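Local coordinates for motility protein B (Helicobacter pylori, PDB 3S06) that probably forms, with MotA, the stator required for flagellar rotation and may fasten the torque-generating machinery to the cell wall, at residues A[70-75]-A[136-141]. Numbering follows the deposited sequence.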
loop_
_atom_site.group_PDB
_atom_site.type_symbol
_atom_site.label_atom_id
_atom_site.label_comp_id
_atom_site.label_asym_id
_atom_site.label_seq_id
_atom_site.Cartn_x
_atom_site.Cartn_y
_atom_site.Cartn_z
ATOM N N ARG A 70 0.460 -19.816 -6.459
ATOM C CA ARG A 70 1.522 -19.504 -7.432
ATOM C C ARG A 70 2.566 -20.605 -7.582
ATOM O O ARG A 70 3.139 -21.046 -6.591
ATOM C CB ARG A 70 2.267 -18.246 -6.967
ATOM C CG ARG A 70 1.379 -17.019 -6.692
ATOM C CD ARG A 70 2.285 -15.982 -6.010
ATOM N NE ARG A 70 1.856 -14.621 -6.178
ATOM C CZ ARG A 70 2.593 -13.590 -5.776
ATOM N NH1 ARG A 70 3.760 -13.777 -5.160
ATOM N NH2 ARG A 70 2.158 -12.380 -5.974
ATOM N N GLY A 71 2.838 -21.004 -8.819
ATOM C CA GLY A 71 3.796 -22.081 -9.109
ATOM C C GLY A 71 5.074 -21.531 -9.700
ATOM O O GLY A 71 5.026 -20.603 -10.524
ATOM N N PHE A 72 6.216 -22.093 -9.270
ATOM C CA PHE A 72 7.543 -21.705 -9.731
ATOM C C PHE A 72 8.313 -22.960 -10.108
ATOM O O PHE A 72 8.085 -24.028 -9.524
ATOM C CB PHE A 72 8.335 -21.006 -8.598
ATOM C CG PHE A 72 7.747 -19.699 -8.159
ATOM C CD1 PHE A 72 8.293 -18.505 -8.603
ATOM C CD2 PHE A 72 6.660 -19.667 -7.263
ATOM C CE1 PHE A 72 7.755 -17.268 -8.197
ATOM C CE2 PHE A 72 6.091 -18.443 -6.857
ATOM C CZ PHE A 72 6.642 -17.242 -7.323
ATOM N N THR A 73 9.230 -22.832 -11.070
ATOM C CA THR A 73 10.225 -23.890 -11.297
ATOM C C THR A 73 11.634 -23.289 -11.372
ATOM O O THR A 73 11.809 -22.056 -11.371
ATOM C CB THR A 73 9.944 -24.728 -12.580
ATOM O OG1 THR A 73 10.470 -24.058 -13.732
ATOM C CG2 THR A 73 8.445 -24.962 -12.791
ATOM N N ASP A 74 12.640 -24.152 -11.382
ATOM C CA ASP A 74 13.960 -23.733 -11.863
ATOM C C ASP A 74 14.164 -24.276 -13.268
ATOM O O ASP A 74 13.193 -24.702 -13.913
ATOM C CB ASP A 74 15.085 -24.154 -10.903
ATOM C CG ASP A 74 15.131 -25.651 -10.636
ATOM O OD1 ASP A 74 14.475 -26.468 -11.327
ATOM O OD2 ASP A 74 15.884 -26.024 -9.714
ATOM N N ASP A 75 15.418 -24.292 -13.750
ATOM C CA ASP A 75 15.771 -24.706 -15.099
ATOM C C ASP A 75 15.962 -26.219 -15.269
ATOM O O ASP A 75 16.665 -26.642 -16.207
ATOM C CB ASP A 75 17.080 -24.007 -15.528
ATOM C CG ASP A 75 16.886 -22.538 -15.877
ATOM O OD1 ASP A 75 15.730 -22.098 -16.048
ATOM O OD2 ASP A 75 17.903 -21.822 -16.001
ATOM N N ARG A 136 8.857 -24.235 -5.551
ATOM C CA ARG A 136 7.790 -24.110 -4.543
ATOM C C ARG A 136 6.453 -23.785 -5.184
ATOM O O ARG A 136 6.379 -23.368 -6.355
ATOM C CB ARG A 136 8.122 -22.982 -3.541
ATOM C CG ARG A 136 8.044 -21.564 -4.167
ATOM C CD ARG A 136 8.705 -20.520 -3.258
ATOM N NE ARG A 136 8.726 -19.207 -3.898
ATOM C CZ ARG A 136 9.622 -18.812 -4.793
ATOM N NH1 ARG A 136 10.580 -19.648 -5.211
ATOM N NH2 ARG A 136 9.542 -17.577 -5.313
ATOM N N VAL A 137 5.397 -23.983 -4.403
ATOM C CA VAL A 137 4.155 -23.294 -4.639
ATOM C C VAL A 137 3.975 -22.267 -3.509
ATOM O O VAL A 137 4.261 -22.556 -2.337
ATOM C CB VAL A 137 2.990 -24.289 -4.724
ATOM C CG1 VAL A 137 1.640 -23.573 -4.692
ATOM C CG2 VAL A 137 3.105 -25.152 -6.017
ATOM N N GLU A 138 3.517 -21.062 -3.863
ATOM C CA GLU A 138 3.207 -20.046 -2.870
ATOM C C GLU A 138 1.724 -19.850 -2.748
ATOM O O GLU A 138 0.994 -19.986 -3.735
ATOM C CB GLU A 138 3.785 -18.697 -3.329
ATOM C CG GLU A 138 5.271 -18.630 -3.228
ATOM C CD GLU A 138 5.837 -17.279 -3.622
ATOM O OE1 GLU A 138 5.085 -16.403 -4.136
ATOM O OE2 GLU A 138 7.051 -17.117 -3.401
ATOM N N ILE A 139 1.252 -19.558 -1.541
ATOM C CA ILE A 139 -0.121 -19.097 -1.426
ATOM C C ILE A 139 -0.021 -17.629 -1.050
ATOM O O ILE A 139 0.576 -17.261 -0.033
ATOM C CB ILE A 139 -0.949 -19.885 -0.405
ATOM C CG1 ILE A 139 -0.871 -21.378 -0.700
ATOM C CG2 ILE A 139 -2.435 -19.415 -0.438
ATOM C CD1 ILE A 139 -1.507 -22.205 0.353
ATOM N N PHE A 140 -0.598 -16.798 -1.902
ATOM C CA PHE A 140 -0.463 -15.337 -1.777
ATOM C C PHE A 140 -1.831 -14.774 -1.424
ATOM O O PHE A 140 -2.834 -15.067 -2.117
ATOM C CB PHE A 140 0.056 -14.761 -3.096
ATOM C CG PHE A 140 0.132 -13.251 -3.117
ATOM C CD1 PHE A 140 0.963 -12.574 -2.236
ATOM C CD2 PHE A 140 -0.636 -12.515 -4.021
ATOM C CE1 PHE A 140 1.034 -11.154 -2.262
ATOM C CE2 PHE A 140 -0.558 -11.111 -4.058
ATOM C CZ PHE A 140 0.279 -10.442 -3.149
ATOM N N PHE A 141 -1.866 -14.007 -0.333
ATOM C CA PHE A 141 -3.094 -13.432 0.194
ATOM C C PHE A 141 -3.084 -11.931 -0.049
ATOM O O PHE A 141 -2.172 -11.236 0.390
ATOM C CB PHE A 141 -3.202 -13.689 1.694
ATOM C CG PHE A 141 -3.204 -15.151 2.056
ATOM C CD1 PHE A 141 -4.409 -15.806 2.292
ATOM C CD2 PHE A 141 -2.011 -15.860 2.180
ATOM C CE1 PHE A 141 -4.422 -17.167 2.636
ATOM C CE2 PHE A 141 -2.009 -17.209 2.519
ATOM C CZ PHE A 141 -3.212 -17.855 2.763
HETATM O O HOH W 1 5.824 -25.345 -8.491
#
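Two antiparallel neighbours in the mixed sheet of the OmpA-like periplasmic domain, strands 66-74 and 137-142, meet here, and Arg70 faces Glu138 as a hydrogen-bonded pair. Arg70 N gives to Glu138 O at 2.8 Å, nearly straight, and Glu138 N gives back to Arg70 O, also at 2.8 Å. Gly71 and Val137 form the next, non-hydrogen-bonded pair; beyond them Phe72 N reaches Arg136 O at 3.2 Å, and a water sits within hydrogen-bonding reach of both Phe72 O and Arg136 O. Strand 137-142 is flanked on its other edge by strand 24-29, strand 66-74 by strand 111-120, whose Tyr116 stacks with the Phe72 ring.

On the face carrying Arg70, Glu138 and Phe140, two arginines make cation-pi stacks on two phenylalanines, and the Glu138 carboxylate links the guanidinium groups in a salt-bridge network. Arg136 CZ lies 3.8 Å from the Phe72 ring centroid, only 6° off the normal. The Arg136 chain is extended out to NE, and a last quarter-turn (chi4 -82°) lays the guanidinium flat over the ring. Its NE donates to Glu138 OE2 at 2.7 Å, on the anti side of the carboxylate and out of its plane; Lys28 adds a second cation there. Phe72 CE2 meets Glu138 CD obliquely at 3.4 Å. Glu138 OE1 lies in the Arg70 guanidinium plane and takes NH1 in a 3.1 Å salt bridge, nearly in line with its C-O bond, while Arg70 NH2 sits over the centre of the Phe140 ring, the planes 21° apart. Edge bonds and face stacking together restrict the turning of both guanidinium groups, and the cations gathered round Glu138 would favour its ionised form.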